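Local coordinates for putative dehydrogenase (Pseudomonas fluorescens, PDB 6UUG), which acts as the methanesulfinate monooxygenase MsuC, the oxygenase of a two-component flavin-dependent system in bacterial sulfur assimilation, at residues S100-A103 / H104-G107; V226-E230 / S231-L235; P239-T242 / P243-L247; L81-W85 / S86-Q90. All coordinates share one frame; numbering follows the deposited sequence.

Contact 1 of 4, residues S100-A103 / H104-G107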
ATOM      1  N   SER A 100     -15.385  15.852  16.321  1.00 33.76           N
ATOM      2  CA  SER A 100     -15.977  15.724  14.996  1.00 35.49           C
ATOM      3  C   SER A 100     -17.495  15.663  15.046  1.00 32.49           C
ATOM      4  O   SER A 100     -18.132  15.947  14.031  1.00 31.30           O
ATOM      5  CB  SER A 100     -15.430  14.490  14.284  1.00 38.17           C
ATOM      6  OG  SER A 100     -15.759  13.326  15.003  1.00 36.59           O
ATOM      7  N   SER A 101     -18.087  15.273  16.184  1.00 33.90           N
ATOM      8  CA  SER A 101     -19.547  15.324  16.309  1.00 32.67           C
ATOM      9  C   SER A 101     -20.051  16.757  16.305  1.00 32.81           C
ATOM     10  O   SER A 101     -21.051  17.075  15.647  1.00 32.95           O
ATOM     11  CB  SER A 101     -20.001  14.623  17.588  1.00 34.97           C
ATOM     12  OG  SER A 101     -19.857  13.231  17.444  1.00 38.30           O
ATOM     13  N   ILE A 102     -19.385  17.628  17.051  1.00 33.38           N
ATOM     14  CA  ILE A 102     -19.733  19.045  17.011  1.00 31.28           C
ATOM     15  C   ILE A 102     -19.460  19.612  15.624  1.00 34.05           C
ATOM     16  O   ILE A 102     -20.257  20.394  15.086  1.00 32.51           O
ATOM     17  CB  ILE A 102     -18.966  19.795  18.117  1.00 34.86           C
ATOM     18  CG1 ILE A 102     -19.656  19.550  19.459  1.00 44.05           C
ATOM     19  CG2 ILE A 102     -18.887  21.289  17.833  1.00 38.54           C
ATOM     20  CD1 ILE A 102     -21.057  20.151  19.531  1.00 43.67           C
ATOM     21  N   ALA A 103     -18.340  19.212  15.008  1.00 32.42           N
ATOM     22  CA  ALA A 103     -18.057  19.692  13.659  1.00 32.60           C
ATOM     23  C   ALA A 103     -19.165  19.289  12.699  1.00 32.25           C
ATOM     24  O   ALA A 103     -19.565  20.076  11.833  1.00 30.66           O
ATOM     25  CB  ALA A 103     -16.710  19.157  13.177  1.00 29.97           C
ATOM     26  N   HIS A 104     -19.679  18.065  12.852  1.00 32.60           N
ATOM     27  CA  HIS A 104     -20.720  17.541  11.968  1.00 35.09           C
ATOM     28  C   HIS A 104     -22.022  18.321  12.094  1.00 33.67           C
ATOM     29  O   HIS A 104     -22.610  18.729  11.090  1.00 32.76           O
ATOM     30  CB  HIS A 104     -20.940  16.064  12.296  1.00 33.69           C
ATOM     31  CG  HIS A 104     -21.781  15.316  11.305  1.00 35.58           C
ATOM     32  ND1 HIS A 104     -21.646  13.957  11.119  1.00 42.43           N
ATOM     33  CD2 HIS A 104     -22.772  15.712  10.472  1.00 40.33           C
ATOM     34  CE1 HIS A 104     -22.515  13.549  10.210  1.00 43.98           C
ATOM     35  NE2 HIS A 104     -23.212  14.593   9.804  1.00 40.99           N
ATOM     36  N   VAL A 105     -22.513  18.509  13.320  1.00 31.56           N
ATOM     37  CA  VAL A 105     -23.788  19.208  13.452  1.00 32.15           C
ATOM     38  C   VAL A 105     -23.634  20.677  13.104  1.00 29.36           C
ATOM     39  O   VAL A 105     -24.574  21.283  12.590  1.00 30.73           O
ATOM     40  CB  VAL A 105     -24.385  19.026  14.858  1.00 29.89           C
ATOM     41  CG1 VAL A 105     -24.844  17.582  15.024  1.00 34.98           C
ATOM     42  CG2 VAL A 105     -23.398  19.440  15.924  1.00 35.46           C
ATOM     43  N   PHE A 106     -22.466  21.271  13.369  1.00 30.24           N
ATOM     44  CA  PHE A 106     -22.232  22.660  12.961  1.00 31.49           C
ATOM     45  C   PHE A 106     -22.212  22.783  11.440  1.00 31.17           C
ATOM     46  O   PHE A 106     -22.888  23.649  10.863  1.00 30.74           O
ATOM     47  CB  PHE A 106     -20.923  23.171  13.571  1.00 30.54           C
ATOM     48  CG  PHE A 106     -20.585  24.589  13.192  1.00 32.48           C
ATOM     49  CD1 PHE A 106     -21.200  25.653  13.835  1.00 35.84           C
ATOM     50  CD2 PHE A 106     -19.657  24.856  12.198  1.00 32.26           C
ATOM     51  CE1 PHE A 106     -20.897  26.960  13.498  1.00 34.30           C
ATOM     52  CE2 PHE A 106     -19.348  26.172  11.849  1.00 33.08           C
ATOM     53  CZ  PHE A 106     -19.971  27.226  12.506  1.00 31.16           C
ATOM     54  N   GLY A 107     -21.445  21.919  10.773  1.00 32.72           N
ATOM     55  CA  GLY A 107     -21.413  21.940   9.320  1.00 28.84           C
ATOM     56  C   GLY A 107     -22.766  21.653   8.694  1.00 27.64           C
ATOM     57  O   GLY A 107     -23.157  22.300   7.717  1.00 31.23           O
TER
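Ser100, Ser101, Ile102 and Ala103 each accept a backbone hydrogen bond from the residue four positions on, forming the first two turns of helix 100-119. The bond from Gly107 N to Ala103 O measures 2.8 Å and that from Phe106 N to Ile102 O 2.9 Å; Val105 N to Ser101 O is slightly longer at 3.1 Å. The opening bond, His104 N to Ser100 O, is more bent, with an N-H...O angle of 144°. At the very start of the helix, Asp99 OD1 accepts Ile102 N as an N-cap would. Two side chains on one face of this helix start share a partner: Gln213 offers OE1 to Ser100 OG and NE2 to His104 ND1, which should fix the tilt of the imidazole. Ser101 OG bonds instead to Gln215 N.

The apolar groups touch at spacings of three and four residues. With CG1 opposite the carbonyl carbon (chi1 -70°), Val105 CG2 falls between the backbone N and C and lies against the helix, 3.3 Å from Ser101 O and 4.4 Å from Ile102 CD1. Phe106 CB lies 3.2 Å from Ile102 O, while CG, opposite the backbone N (chi1 179°), carries the ring outward to meet Phe95 and His110 edge-to-face. His104 likewise makes edge-to-face contacts with Phe108 and Phe256.

This helix start is buried within the helical N-terminal part of an acyl-CoA dehydrogenase-type fold. Ala103 and Phe106 face helix 85-96, Ile102 and Val105 meet helix 58-67, and Ser100 and His104 touch helix 247-277.

Contact 2 of 4, residues V226-E230 / S231-L235; sequences VRVEE and SELLL
A short 3-10 turn closes strand 221-228, and Glu229 and Glu232 hold it by a reciprocal pair of hydrogen bonds. Glu232 N donates to Glu229 O at 2.8 Å, while Glu229 N returns a nearly straight bond (170°) to Glu232 OE1, also at 2.8 Å. The second bond resembles one half of a capping box. It is possible because Glu232 holds CG opposite its carbonyl carbon (chi1 -63°) and then stays extended, so the chain runs back past Glu229 CB and presents OE1 by its anti side, 25° out of the carboxylate plane. OE2 of the same group forms a salt bridge with Arg199, whose NH1 also bonds to Arg227 O. With an alanine here in place of Glu232, the Glu229 N-H would probably lose its acceptor and Arg199 this carboxylate.

Here the chain passes from the antiparallel five-stranded sheet to the edge of strand 189-196, where Glu232 and Leu234 form backbone hydrogen bonds with Ala194 and Ile192. The turn is continued by Leu233 N, bonded to Glu230 O at 3.1 Å. Leu233 spreads its two methyls: CD2 packs on Val228 CG1 at 3.6 Å, and CD1 sits 3.8 Å from both Glu230 OE1 and OE2. Arg159 pairs with Glu230 OE1, and Gln124 NE2 bonds to the carbonyl oxygens of Ser231 and Leu233.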
ATOM      1  N   VAL A 226     -47.868  15.452  10.088  1.00 44.41           N
ATOM      2  CA  VAL A 226     -47.198  16.724  10.349  1.00 44.26           C
ATOM      3  C   VAL A 226     -47.573  17.707   9.253  1.00 50.17           C
ATOM      4  O   VAL A 226     -47.295  17.471   8.072  1.00 43.83           O
ATOM      5  CB  VAL A 226     -45.676  16.550  10.425  1.00 44.48           C
ATOM      6  CG1 VAL A 226     -45.008  17.914  10.597  1.00 42.96           C
ATOM      7  CG2 VAL A 226     -45.310  15.602  11.550  1.00 43.59           C
ATOM      8  N   ARG A 227     -48.183  18.822   9.642  1.00 41.85           N
ATOM      9  CA  ARG A 227     -48.655  19.788   8.661  1.00 45.03           C
ATOM     10  C   ARG A 227     -47.485  20.552   8.048  1.00 44.21           C
ATOM     11  O   ARG A 227     -46.540  20.937   8.746  1.00 45.19           O
ATOM     12  CB  ARG A 227     -49.644  20.758   9.308  1.00 43.27           C
ATOM     13  CG  ARG A 227     -50.106  21.856   8.374  1.00 42.82           C
ATOM     14  CD  ARG A 227     -51.208  22.712   8.993  1.00 50.43           C
ATOM     15  NE  ARG A 227     -51.590  23.804   8.100  1.00 53.59           N
ATOM     16  CZ  ARG A 227     -52.815  24.315   8.022  1.00 53.55           C
ATOM     17  NH1 ARG A 227     -53.076  25.306   7.178  1.00 46.79           N
ATOM     18  NH2 ARG A 227     -53.781  23.826   8.786  1.00 51.14           N
ATOM     19  N   VAL A 228     -47.545  20.760   6.731  1.00 41.28           N
ATOM     20  CA  VAL A 228     -46.529  21.513   5.995  1.00 41.75           C
ATOM     21  C   VAL A 228     -47.231  22.503   5.068  1.00 43.09           C
ATOM     22  O   VAL A 228     -48.017  22.097   4.201  1.00 44.34           O
ATOM     23  CB  VAL A 228     -45.593  20.586   5.196  1.00 43.24           C
ATOM     24  CG1 VAL A 228     -44.558  21.397   4.452  1.00 46.18           C
ATOM     25  CG2 VAL A 228     -44.902  19.604   6.132  1.00 40.79           C
ATOM     26  N   GLU A 229     -46.939  23.794   5.238  1.00 42.01           N
ATOM     27  CA  GLU A 229     -47.548  24.822   4.400  1.00 44.21           C
ATOM     28  C   GLU A 229     -46.842  24.913   3.053  1.00 47.61           C
ATOM     29  O   GLU A 229     -45.657  24.595   2.923  1.00 44.74           O
ATOM     30  CB  GLU A 229     -47.481  26.195   5.070  1.00 45.44           C
ATOM     31  CG  GLU A 229     -48.080  26.259   6.441  1.00 56.14           C
ATOM     32  CD  GLU A 229     -49.530  25.833   6.459  1.00 54.17           C
ATOM     33  OE1 GLU A 229     -50.296  26.207   5.535  1.00 58.66           O
ATOM     34  OE2 GLU A 229     -49.895  25.112   7.402  1.00 56.80           O
ATOM     35  N   GLU A 230     -47.581  25.394   2.046  1.00 45.99           N
ATOM     36  CA  GLU A 230     -46.974  25.673   0.747  1.00 46.68           C
ATOM     37  C   GLU A 230     -45.772  26.590   0.897  1.00 46.63           C
ATOM     38  O   GLU A 230     -44.742  26.390   0.242  1.00 49.45           O
ATOM     39  CB  GLU A 230     -47.996  26.312  -0.198  1.00 49.79           C
ATOM     40  CG  GLU A 230     -49.156  25.412  -0.571  1.00 58.04           C
ATOM     41  CD  GLU A 230     -48.703  24.131  -1.234  1.00 63.18           C
ATOM     42  OE1 GLU A 230     -48.967  23.040  -0.678  1.00 63.72           O
ATOM     43  OE2 GLU A 230     -48.071  24.215  -2.310  1.00 62.50           O
ATOM     44  N   SER A 231     -45.882  27.595   1.771  1.00 44.60           N
ATOM     45  CA  SER A 231     -44.801  28.538   2.020  1.00 49.38           C
ATOM     46  C   SER A 231     -43.583  27.885   2.657  1.00 42.78           C
ATOM     47  O   SER A 231     -42.541  28.540   2.775  1.00 43.91           O
ATOM     48  CB  SER A 231     -45.289  29.675   2.924  1.00 41.55           C
ATOM     49  OG  SER A 231     -45.541  29.205   4.241  1.00 45.93           O
ATOM     50  N   GLU A 232     -43.684  26.632   3.087  1.00 43.08           N
ATOM     51  CA  GLU A 232     -42.548  25.955   3.690  1.00 42.97           C
ATOM     52  C   GLU A 232     -41.877  24.971   2.741  1.00 42.87           C
ATOM     53  O   GLU A 232     -40.826  24.424   3.087  1.00 41.65           O
ATOM     54  CB  GLU A 232     -42.993  25.257   4.980  1.00 38.81           C
ATOM     55  CG  GLU A 232     -43.484  26.273   6.020  1.00 41.42           C
ATOM     56  CD  GLU A 232     -44.170  25.641   7.208  1.00 42.37           C
ATOM     57  OE1 GLU A 232     -44.938  24.674   7.017  1.00 43.36           O
ATOM     58  OE2 GLU A 232     -43.933  26.118   8.334  1.00 43.80           O
ATOM     59  N   LEU A 233     -42.451  24.751   1.556  1.00 41.89           N
ATOM     60  CA  LEU A 233     -41.891  23.821   0.585  1.00 45.47           C
ATOM     61  C   LEU A 233     -40.803  24.501  -0.230  1.00 41.29           C
ATOM     62  O   LEU A 233     -40.965  25.637  -0.679  1.00 42.05           O
ATOM     63  CB  LEU A 233     -42.983  23.303  -0.356  1.00 42.26           C
ATOM     64  CG  LEU A 233     -44.158  22.584   0.311  1.00 46.65           C
ATOM     65  CD1 LEU A 233     -45.240  22.259  -0.713  1.00 49.51           C
ATOM     66  CD2 LEU A 233     -43.677  21.331   1.000  1.00 44.23           C
ATOM     67  N   LEU A 234     -39.697  23.786  -0.443  1.00 40.88           N
ATOM     68  CA  LEU A 234     -38.558  24.327  -1.183  1.00 43.04           C
ATOM     69  C   LEU A 234     -38.702  23.887  -2.637  1.00 37.88           C
ATOM     70  O   LEU A 234     -38.131  22.885  -3.060  1.00 44.38           O
ATOM     71  CB  LEU A 234     -37.243  23.862  -0.564  1.00 35.34           C
ATOM     72  CG  LEU A 234     -37.124  23.879   0.964  1.00 39.81           C
ATOM     73  CD1 LEU A 234     -35.697  23.524   1.400  1.00 35.96           C
ATOM     74  CD2 LEU A 234     -37.560  25.221   1.559  1.00 38.09           C
ATOM     75  N   LEU A 235     -39.457  24.665  -3.413  1.00 40.70           N
ATOM     76  CA  LEU A 235     -39.870  24.259  -4.752  1.00 46.02           C
ATOM     77  C   LEU A 235     -39.306  25.114  -5.875  1.00 48.60           C
ATOM     78  O   LEU A 235     -39.193  24.626  -7.000  1.00 50.55           O
ATOM     79  CB  LEU A 235     -41.404  24.277  -4.863  1.00 43.77           C
ATOM     80  CG  LEU A 235     -42.141  23.208  -4.060  1.00 47.57           C
ATOM     81  CD1 LEU A 235     -43.635  23.488  -4.049  1.00 50.57           C
ATOM     82  CD2 LEU A 235     -41.856  21.832  -4.638  1.00 51.63           C
TER

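Contact 3 of 4, residues P239-T242 / P243-L247; sequences PLST and PFACL
Thr242 begins an ST motif in which its own two oxygens take the N-H groups of Ala245 and Cys246. Residues 243-245 have helical backbone angles, and a type I turn from Phe244 to Leu247 leads into helix 247-277. Thr242 OG1, turned between its backbone N and carbonyl carbon (chi1 67°), faces the helical bend and accepts Ala245 N at 3.1 Å in an almost straight bond (173°). Its carbonyl O accepts Cys246 N at 2.8 Å. A valine at Thr242 would probably leave the Ala245 N-H without its side-chain acceptor, with only the carbonyl bond of the motif left.

Ala245 points its methyl back at Ser241, with CB 3.3 Å from Ser241 OG; that hydroxyl is itself bonded to Gly238 O. At the other end of the bend Cys246 SG lies 3.7 Å from Leu240 CA and 4.0 Å from Leu240 CD2, while Pro411 packs against the cysteine and Phe413 against the leucine. Phe244 sends its ring away to Trp325 and to helix 100-119. One ordered water bridges the bend, accepting from Leu240 N at 2.8 Å and donating to Ala245 O at 3.2 Å.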
ATOM      1  N   PRO A 239     -34.778  21.234  -5.734  1.00 44.42           N
ATOM      2  CA  PRO A 239     -33.534  20.460  -5.807  1.00 41.32           C
ATOM      3  C   PRO A 239     -33.209  19.984  -7.216  1.00 49.23           C
ATOM      4  O   PRO A 239     -34.093  19.759  -8.046  1.00 48.30           O
ATOM      5  CB  PRO A 239     -33.804  19.270  -4.874  1.00 51.02           C
ATOM      6  CG  PRO A 239     -35.287  19.138  -4.854  1.00 51.73           C
ATOM      7  CD  PRO A 239     -35.835  20.525  -4.991  1.00 44.86           C
ATOM      8  N   LEU A 240     -31.902  19.839  -7.464  1.00 46.28           N
ATOM      9  CA  LEU A 240     -31.341  19.266  -8.694  1.00 54.57           C
ATOM     10  C   LEU A 240     -31.921  19.923  -9.943  1.00 52.31           C
ATOM     11  O   LEU A 240     -32.440  19.259 -10.847  1.00 54.91           O
ATOM     12  CB  LEU A 240     -31.538  17.746  -8.726  1.00 52.74           C
ATOM     13  CG  LEU A 240     -30.750  16.978  -7.659  1.00 56.58           C
ATOM     14  CD1 LEU A 240     -31.082  15.492  -7.677  1.00 58.53           C
ATOM     15  CD2 LEU A 240     -29.242  17.197  -7.816  1.00 53.83           C
ATOM     16  N   SER A 241     -31.806  21.255  -9.989  1.00 47.84           N
ATOM     17  CA  SER A 241     -32.422  22.047 -11.036  1.00 48.35           C
ATOM     18  C   SER A 241     -31.322  22.781 -11.775  1.00 46.50           C
ATOM     19  O   SER A 241     -30.725  22.218 -12.714  1.00 53.17           O
ATOM     20  CB  SER A 241     -33.515  22.939 -10.417  1.00 48.67           C
ATOM     21  OG  SER A 241     -32.997  23.754  -9.385  1.00 50.18           O
ATOM     22  N   THR A 242     -31.007  24.030 -11.427  1.00 39.62           N
ATOM     23  CA  THR A 242     -29.918  24.749 -12.078  1.00 38.76           C
ATOM     24  C   THR A 242     -28.566  24.292 -11.528  1.00 36.05           C
ATOM     25  O   THR A 242     -28.503  23.722 -10.432  1.00 34.06           O
ATOM     26  CB  THR A 242     -30.049  26.249 -11.851  1.00 44.84           C
ATOM     27  OG1 THR A 242     -29.839  26.542 -10.458  1.00 43.39           O
ATOM     28  CG2 THR A 242     -31.430  26.747 -12.275  1.00 46.07           C
ATOM     29  N   PRO A 243     -27.468  24.564 -12.256  1.00 38.37           N
ATOM     30  CA  PRO A 243     -26.129  24.299 -11.699  1.00 33.80           C
ATOM     31  C   PRO A 243     -25.899  24.914 -10.328  1.00 35.66           C
ATOM     32  O   PRO A 243     -25.298  24.275  -9.447  1.00 32.20           O
ATOM     33  CB  PRO A 243     -25.189  24.914 -12.748  1.00 37.68           C
ATOM     34  CG  PRO A 243     -25.929  24.802 -14.028  1.00 41.08           C
ATOM     35  CD  PRO A 243     -27.399  24.987 -13.670  1.00 40.65           C
ATOM     36  N   PHE A 244     -26.356  26.153 -10.126  1.00 35.23           N
ATOM     37  CA  PHE A 244     -26.233  26.799  -8.820  1.00 35.51           C
ATOM     38  C   PHE A 244     -26.979  26.011  -7.745  1.00 35.91           C
ATOM     39  O   PHE A 244     -26.424  25.727  -6.674  1.00 34.61           O
ATOM     40  CB  PHE A 244     -26.737  28.247  -8.933  1.00 34.90           C
ATOM     41  CG  PHE A 244     -26.570  29.073  -7.680  1.00 36.84           C
ATOM     42  CD1 PHE A 244     -25.322  29.253  -7.104  1.00 35.20           C
ATOM     43  CD2 PHE A 244     -27.669  29.706  -7.101  1.00 37.61           C
ATOM     44  CE1 PHE A 244     -25.171  30.019  -5.958  1.00 35.06           C
ATOM     45  CE2 PHE A 244     -27.522  30.478  -5.971  1.00 38.57           C
ATOM     46  CZ  PHE A 244     -26.275  30.638  -5.396  1.00 38.12           C
ATOM     47  N   ALA A 245     -28.235  25.631  -8.011  1.00 34.13           N
ATOM     48  CA  ALA A 245     -28.946  24.775  -7.066  1.00 35.38           C
ATOM     49  C   ALA A 245     -28.192  23.470  -6.832  1.00 33.36           C
ATOM     50  O   ALA A 245     -28.186  22.933  -5.716  1.00 32.73           O
ATOM     51  CB  ALA A 245     -30.362  24.483  -7.568  1.00 38.97           C
ATOM     52  N   CYS A 246     -27.561  22.945  -7.878  1.00 32.82           N
ATOM     53  CA  CYS A 246     -26.804  21.701  -7.786  1.00 31.05           C
ATOM     54  C   CYS A 246     -25.501  21.863  -7.021  1.00 32.06           C
ATOM     55  O   CYS A 246     -24.754  20.882  -6.892  1.00 32.02           O
ATOM     56  CB  CYS A 246     -26.537  21.153  -9.188  1.00 33.16           C
ATOM     57  SG  CYS A 246     -28.047  20.423  -9.953  1.00 43.12           S
ATOM     58  N   LEU A 247     -25.201  23.053  -6.495  1.00 32.05           N
ATOM     59  CA  LEU A 247     -24.104  23.139  -5.537  1.00 32.20           C
ATOM     60  C   LEU A 247     -24.444  22.503  -4.199  1.00 31.30           C
ATOM     61  O   LEU A 247     -23.531  22.211  -3.423  1.00 28.60           O
ATOM     62  CB  LEU A 247     -23.693  24.588  -5.290  1.00 30.73           C
ATOM     63  CG  LEU A 247     -22.999  25.358  -6.403  1.00 27.53           C
ATOM     64  CD1 LEU A 247     -22.777  26.795  -5.916  1.00 31.61           C
ATOM     65  CD2 LEU A 247     -21.697  24.728  -6.876  1.00 32.38           C
TER
HETATM   66  O   HOH W   1     -29.551  20.010  -5.923  1.00 42.28           O

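Contact 4 of 4, residues L81-W85 / S86-Q90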
ATOM      1  N   LEU A  81     -22.732  36.995   9.584  1.00 32.62           N
ATOM      2  CA  LEU A  81     -21.324  37.385   9.572  1.00 34.06           C
ATOM      3  C   LEU A  81     -20.736  37.479   8.165  1.00 34.70           C
ATOM      4  O   LEU A  81     -19.655  38.048   8.001  1.00 35.99           O
ATOM      5  CB  LEU A  81     -20.494  36.410  10.427  1.00 35.70           C
ATOM      6  CG  LEU A  81     -20.862  36.319  11.916  1.00 35.70           C
ATOM      7  CD1 LEU A  81     -20.018  35.285  12.654  1.00 37.74           C
ATOM      8  CD2 LEU A  81     -20.718  37.687  12.584  1.00 42.33           C
ATOM      9  N   GLY A  82     -21.411  36.934   7.155  1.00 33.56           N
ATOM     10  CA  GLY A  82     -20.988  37.097   5.773  1.00 33.96           C
ATOM     11  C   GLY A  82     -19.737  36.338   5.363  1.00 35.39           C
ATOM     12  O   GLY A  82     -19.043  36.762   4.437  1.00 33.70           O
ATOM     13  N   ALA A  83     -19.429  35.222   6.015  1.00 31.44           N
ATOM     14  CA  ALA A  83     -18.234  34.479   5.616  1.00 32.01           C
ATOM     15  C   ALA A  83     -18.419  33.826   4.249  1.00 30.27           C
ATOM     16  O   ALA A  83     -19.529  33.451   3.862  1.00 31.13           O
ATOM     17  CB  ALA A  83     -17.898  33.395   6.642  1.00 31.28           C
ATOM     18  N   ARG A  84     -17.311  33.693   3.515  1.00 31.33           N
ATOM     19  CA  ARG A  84     -17.322  32.844   2.334  0.50 31.42           C
ATOM     20  C   ARG A  84     -17.330  31.378   2.759  1.00 28.38           C
ATOM     21  O   ARG A  84     -16.993  31.035   3.891  1.00 29.35           O
ATOM     22  CB  ARG A  84     -16.111  33.118   1.442  0.50 31.92           C
ATOM     23  CG  ARG A  84     -16.095  34.521   0.818  0.50 33.01           C
ATOM     24  CD  ARG A  84     -14.724  34.836   0.235  0.50 37.74           C
ATOM     25  NE  ARG A  84     -13.642  34.402   1.116  0.50 35.26           N
ATOM     26  CZ  ARG A  84     -13.052  35.163   2.033  0.50 41.06           C
ATOM     27  NH1 ARG A  84     -12.078  34.661   2.781  0.50 36.31           N
ATOM     28  NH2 ARG A  84     -13.435  36.426   2.210  0.50 41.93           N
ATOM     29  N   TRP A  85     -17.745  30.517   1.832  1.00 29.38           N
ATOM     30  CA  TRP A  85     -17.801  29.082   2.139  1.00 28.37           C
ATOM     31  C   TRP A  85     -16.460  28.556   2.624  1.00 27.15           C
ATOM     32  O   TRP A  85     -16.407  27.715   3.528  1.00 30.59           O
ATOM     33  CB  TRP A  85     -18.274  28.295   0.914  1.00 26.47           C
ATOM     34  CG  TRP A  85     -19.767  28.268   0.900  1.00 30.95           C
ATOM     35  CD1 TRP A  85     -20.596  28.900   0.018  1.00 33.41           C
ATOM     36  CD2 TRP A  85     -20.613  27.632   1.869  1.00 30.94           C
ATOM     37  NE1 TRP A  85     -21.909  28.677   0.365  1.00 33.25           N
ATOM     38  CE2 TRP A  85     -21.947  27.909   1.500  1.00 33.31           C
ATOM     39  CE3 TRP A  85     -20.371  26.849   3.006  1.00 28.35           C
ATOM     40  CZ2 TRP A  85     -23.033  27.426   2.220  1.00 34.58           C
ATOM     41  CZ3 TRP A  85     -21.469  26.368   3.732  1.00 33.93           C
ATOM     42  CH2 TRP A  85     -22.778  26.665   3.330  1.00 33.96           C
ATOM     43  N   SER A  86     -15.362  28.999   2.012  1.00 27.56           N
ATOM     44  CA  SER A  86     -14.060  28.515   2.470  1.00 28.52           C
ATOM     45  C   SER A  86     -13.820  28.832   3.947  1.00 31.60           C
ATOM     46  O   SER A  86     -13.189  28.035   4.652  1.00 27.23           O
ATOM     47  CB  SER A  86     -12.940  29.102   1.601  1.00 32.70           C
ATOM     48  OG  SER A  86     -12.892  30.524   1.727  1.00 30.90           O
ATOM     49  N   GLU A  87     -14.321  29.981   4.444  1.00 27.54           N
ATOM     50  CA  GLU A  87     -14.148  30.317   5.858  0.54 28.68           C
ATOM     51  C   GLU A  87     -15.072  29.494   6.746  1.00 30.06           C
ATOM     52  O   GLU A  87     -14.667  29.044   7.823  1.00 29.11           O
ATOM     53  CB  GLU A  87     -14.417  31.806   6.092  0.54 30.11           C
ATOM     54  CG  GLU A  87     -13.605  32.764   5.263  0.54 31.95           C
ATOM     55  CD  GLU A  87     -14.088  34.199   5.458  0.54 33.29           C
ATOM     56  OE1 GLU A  87     -13.685  34.838   6.457  0.54 40.68           O
ATOM     57  OE2 GLU A  87     -14.899  34.674   4.634  0.54 29.77           O
ATOM     58  N   THR A  88     -16.324  29.315   6.327  1.00 28.68           N
ATOM     59  CA  THR A  88     -17.243  28.469   7.076  1.00 31.03           C
ATOM     60  C   THR A  88     -16.699  27.052   7.194  1.00 28.21           C
ATOM     61  O   THR A  88     -16.726  26.455   8.276  1.00 28.92           O
ATOM     62  CB  THR A  88     -18.602  28.457   6.394  1.00 28.45           C
ATOM     63  OG1 THR A  88     -19.145  29.795   6.383  1.00 30.89           O
ATOM     64  CG2 THR A  88     -19.547  27.531   7.113  1.00 30.50           C
ATOM     65  N   LEU A  89     -16.182  26.513   6.093  1.00 27.72           N
ATOM     66  CA  LEU A  89     -15.658  25.146   6.118  1.00 27.08           C
ATOM     67  C   LEU A  89     -14.351  25.064   6.897  1.00 28.03           C
ATOM     68  O   LEU A  89     -14.064  24.034   7.507  1.00 27.79           O
ATOM     69  CB  LEU A  89     -15.483  24.646   4.680  1.00 27.02           C
ATOM     70  CG  LEU A  89     -16.784  24.529   3.902  1.00 28.50           C
ATOM     71  CD1 LEU A  89     -16.528  24.358   2.408  1.00 32.11           C
ATOM     72  CD2 LEU A  89     -17.613  23.383   4.465  1.00 30.67           C
ATOM     73  N   GLN A  90     -13.547  26.133   6.900  1.00 26.22           N
ATOM     74  CA  GLN A  90     -12.377  26.188   7.772  1.00 26.11           C
ATOM     75  C   GLN A  90     -12.771  26.020   9.235  1.00 26.57           C
ATOM     76  O   GLN A  90     -12.068  25.359  10.005  1.00 29.12           O
ATOM     77  CB  GLN A  90     -11.631  27.523   7.573  1.00 28.10           C
ATOM     78  CG  GLN A  90     -10.284  27.578   8.285  1.00 33.00           C
ATOM     79  CD  GLN A  90      -9.552  28.909   8.071  1.00 41.71           C
ATOM     80  OE1 GLN A  90     -10.175  29.938   7.811  1.00 43.37           O
ATOM     81  NE2 GLN A  90      -8.234  28.887   8.201  1.00 43.27           N
TER
HETATM   82  O   HOH W   2     -16.407  37.369   3.822  1.00 45.68           O
HETATM   83  O   HOH W   3     -20.410  30.582   4.113  1.00 34.30           O
HETATM   84  O   HOH W   4     -10.950  31.678   2.600  1.00 47.44           O
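Glu87 reaches back over Arg84, the N-cap residue of helix 85-96, and its carboxylate takes the N-cap N-H as in half of a capping box. Each has a second conformer, so their stacking is less certain. From the helix, Glu87 CB rests 3.5 Å from Arg84 O and near Ala83 CB. CG, opposite its own carbonyl carbon (chi1 -56°), comes 3.5 Å from Arg84 NH1, and CD lies slightly closer to the same nitrogen. At the tip, OE2 accepts Arg84 N at 2.8 Å on its anti side, 34° out of the carboxylate plane. The same oxygen sits 3.1 Å above the centre of the Arg84 guanidinium, the two planes stacked 10° apart, so the salt bridge to NH2 rests on charge alone. A water links OE2 to Gly82 O.

Behind this cap the helix starts with Thr88 N bonded to Arg84 O and Leu89 N to Trp85 O. The Trp85 ring lies beside Thr88 CG2 and meets Trp325 edge-to-face, while Ser86 OG bonds to Asp322. A further water donates to Ala83 O at 3.0 Å, is 2.7 Å from Thr88 OG1, and lies over one face of the indole, toward its rim.

Along the chain the order is contact 4, contact 1, contact 2, contact 3. Contacts 4 and 1 start successive helices, 85-96 and 100-119, within the N-terminal acyl-CoA dehydrogenase domain, their centres about 15 Å and their nearest atoms about 4 Å apart. Contacts 2 and 3, centres about 20 Å apart, touch where Leu234 O meets Pro239 CD at 3.8 Å. Contact 2 passes from strand 221-228 to the edge of strand 189-196; contact 3 leads into helix 247-277. Helix 100-119 joins the two groups: contact 1 is its N-terminal start, and its far end packs on Leu234, Pro239 and Phe244. Trp325, touching both Trp85 and Phe244, ties the N-terminal helices and the 239-247 bend to helix 294-327.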